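Local structure of rhizobiales Sp. Pch2 (6PB3) at residues Ser269-Thr272 with Gln273-Pro277. The protein is a Trip13-like AAA+ ATPase that probably remodels HORMA domain proteins and so helps regulate cGAS-like enzymes in bacteriophage immunity. Sequence-based numbering, arbitrary orientation.
Sequences SDLT and QRLIP
Asp270 and Arg274 lie side by side on helix 268-283, their side chains running the same way. Arg274 NH1 gives a hydrogen bond to Asp270 OD1 at 3.1 Å, and the pair forms a salt bridge. The two flat groups stand nearly at right angles, 80° apart. OD1 sits in the guanidinium plane at its edge, while NH1 comes to OD1 from above the carboxylate plane. The arginine chain comes alongside the aspartate at CD, bends at chi3 (63°), and NH1 then meets OD1. Both groups have further partners: Thr304 bonds OD1, NH1 also bonds the carbonyl of Ala302, and NH2 bonds the hydroxyl of Thr222 of the second subunit.

One turn is also spanned by Ser269 and Gln273. Ser269 OG donates to Gln273 OE1 over 2.6 Å. The hydroxyl is tilted 30° from the plane of the amide carbonyl. At the other end of the same amide, NE2 bonds the carbonyls of Arg214 and Ala217 of the second subunit.

The backbone widens here into a pi-type turn within the small helical domain that follows the nucleotide-binding core in AAA+ proteins. Gln273 N still bonds Ser269 O, four residues back. Leu275 N reaches five back to Asp270 O at 2.9 Å, and Ile276 N likewise to Leu271 O at 2.9 Å. Pro277 has no N-H to continue the pattern, and the helix kinks there. Pro277 CD lies 3.3 Å from Thr272 O.

Leu271 and Leu275 also run alongside each other, touching through their CD2 methyls at 3.9 Å. Ile276 lays CG1 against Leu271 O. Leu275 continues onto Ile297 and Ala298 of helix 291-300, and Ile276 packs on Val234 and Thr238 of helix 228-239.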
loop_
_atom_site.group_PDB
_atom_site.type_symbol
_atom_site.label_atom_id
_atom_site.label_comp_id
_atom_site.label_asym_id
_atom_site.label_seq_id
_atom_site.Cartn_x
_atom_site.Cartn_y
_atom_site.Cartn_z
ATOM N N SER A 269 19.088 -8.119 -17.225
ATOM C CA SER A 269 18.055 -8.337 -18.236
ATOM C C SER A 269 18.004 -7.207 -19.257
ATOM O O SER A 269 17.903 -7.460 -20.463
ATOM C CB SER A 269 16.699 -8.479 -17.557
ATOM O OG SER A 269 15.710 -8.727 -18.526
ATOM N N ASP A 270 18.012 -5.951 -18.796
ATOM C CA ASP A 270 18.028 -4.829 -19.737
ATOM C C ASP A 270 19.198 -4.928 -20.716
ATOM O O ASP A 270 19.074 -4.530 -21.879
ATOM C CB ASP A 270 18.082 -3.499 -18.982
ATOM C CG ASP A 270 16.817 -3.235 -18.146
ATOM O OD1 ASP A 270 15.752 -3.844 -18.438
ATOM O OD2 ASP A 270 16.878 -2.390 -17.218
ATOM N N LEU A 271 20.338 -5.473 -20.282
ATOM C CA LEU A 271 21.443 -5.602 -21.229
ATOM C C LEU A 271 21.220 -6.768 -22.187
ATOM O O LEU A 271 21.407 -6.626 -23.398
ATOM C CB LEU A 271 22.776 -5.764 -20.484
ATOM C CG LEU A 271 23.253 -4.555 -19.667
ATOM C CD1 LEU A 271 24.439 -4.923 -18.783
ATOM C CD2 LEU A 271 23.606 -3.387 -20.597
ATOM N N THR A 272 20.844 -7.935 -21.666
ATOM C CA THR A 272 20.885 -9.153 -22.470
ATOM C C THR A 272 19.611 -9.370 -23.267
ATOM O O THR A 272 19.676 -9.904 -24.376
ATOM C CB THR A 272 21.150 -10.384 -21.587
ATOM O OG1 THR A 272 20.124 -10.515 -20.586
ATOM C CG2 THR A 272 22.516 -10.290 -20.881
ATOM N N GLN A 273 18.455 -8.966 -22.734
ATOM C CA GLN A 273 17.177 -9.202 -23.404
ATOM C C GLN A 273 16.621 -7.979 -24.127
ATOM O O GLN A 273 15.633 -8.116 -24.871
ATOM C CB GLN A 273 16.144 -9.712 -22.386
ATOM C CG GLN A 273 16.534 -11.078 -21.733
ATOM C CD GLN A 273 15.499 -11.519 -20.714
ATOM O OE1 GLN A 273 15.505 -11.056 -19.577
ATOM N NE2 GLN A 273 14.583 -12.379 -21.126
ATOM N N ARG A 274 17.198 -6.791 -23.930
ATOM C CA ARG A 274 16.735 -5.612 -24.665
ATOM C C ARG A 274 17.854 -4.965 -25.464
ATOM O O ARG A 274 17.770 -4.924 -26.695
ATOM C CB ARG A 274 16.094 -4.586 -23.711
ATOM C CG ARG A 274 14.919 -5.139 -22.887
ATOM C CD ARG A 274 14.486 -4.189 -21.763
ATOM N NE ARG A 274 13.982 -2.906 -22.263
ATOM C CZ ARG A 274 14.025 -1.768 -21.573
ATOM N NH1 ARG A 274 14.561 -1.749 -20.350
ATOM N NH2 ARG A 274 13.539 -0.647 -22.101
ATOM N N LEU A 275 18.916 -4.490 -24.807
ATOM C CA LEU A 275 19.873 -3.645 -25.507
ATOM C C LEU A 275 20.679 -4.450 -26.517
ATOM O O LEU A 275 20.845 -4.030 -27.665
ATOM C CB LEU A 275 20.804 -2.949 -24.519
ATOM C CG LEU A 275 21.956 -2.173 -25.156
ATOM C CD1 LEU A 275 21.489 -1.011 -26.037
ATOM C CD2 LEU A 275 22.899 -1.682 -24.072
ATOM N N ILE A 276 21.199 -5.609 -26.111
ATOM C CA ILE A 276 22.019 -6.408 -27.030
ATOM C C ILE A 276 21.233 -6.815 -28.279
ATOM O O ILE A 276 21.699 -6.534 -29.393
ATOM C CB ILE A 276 22.650 -7.598 -26.298
ATOM C CG1 ILE A 276 23.852 -7.141 -25.450
ATOM C CG2 ILE A 276 23.100 -8.667 -27.312
ATOM C CD1 ILE A 276 24.305 -8.189 -24.450
ATOM N N PRO A 277 20.046 -7.421 -28.177
ATOM C CA PRO A 277 19.288 -7.696 -29.402
ATOM C C PRO A 277 19.062 -6.462 -30.251
ATOM O O PRO A 277 19.217 -6.536 -31.476
ATOM C CB PRO A 277 17.962 -8.269 -28.866
ATOM C CG PRO A 277 18.249 -8.833 -27.572
ATOM C CD PRO A 277 19.340 -7.933 -26.986
#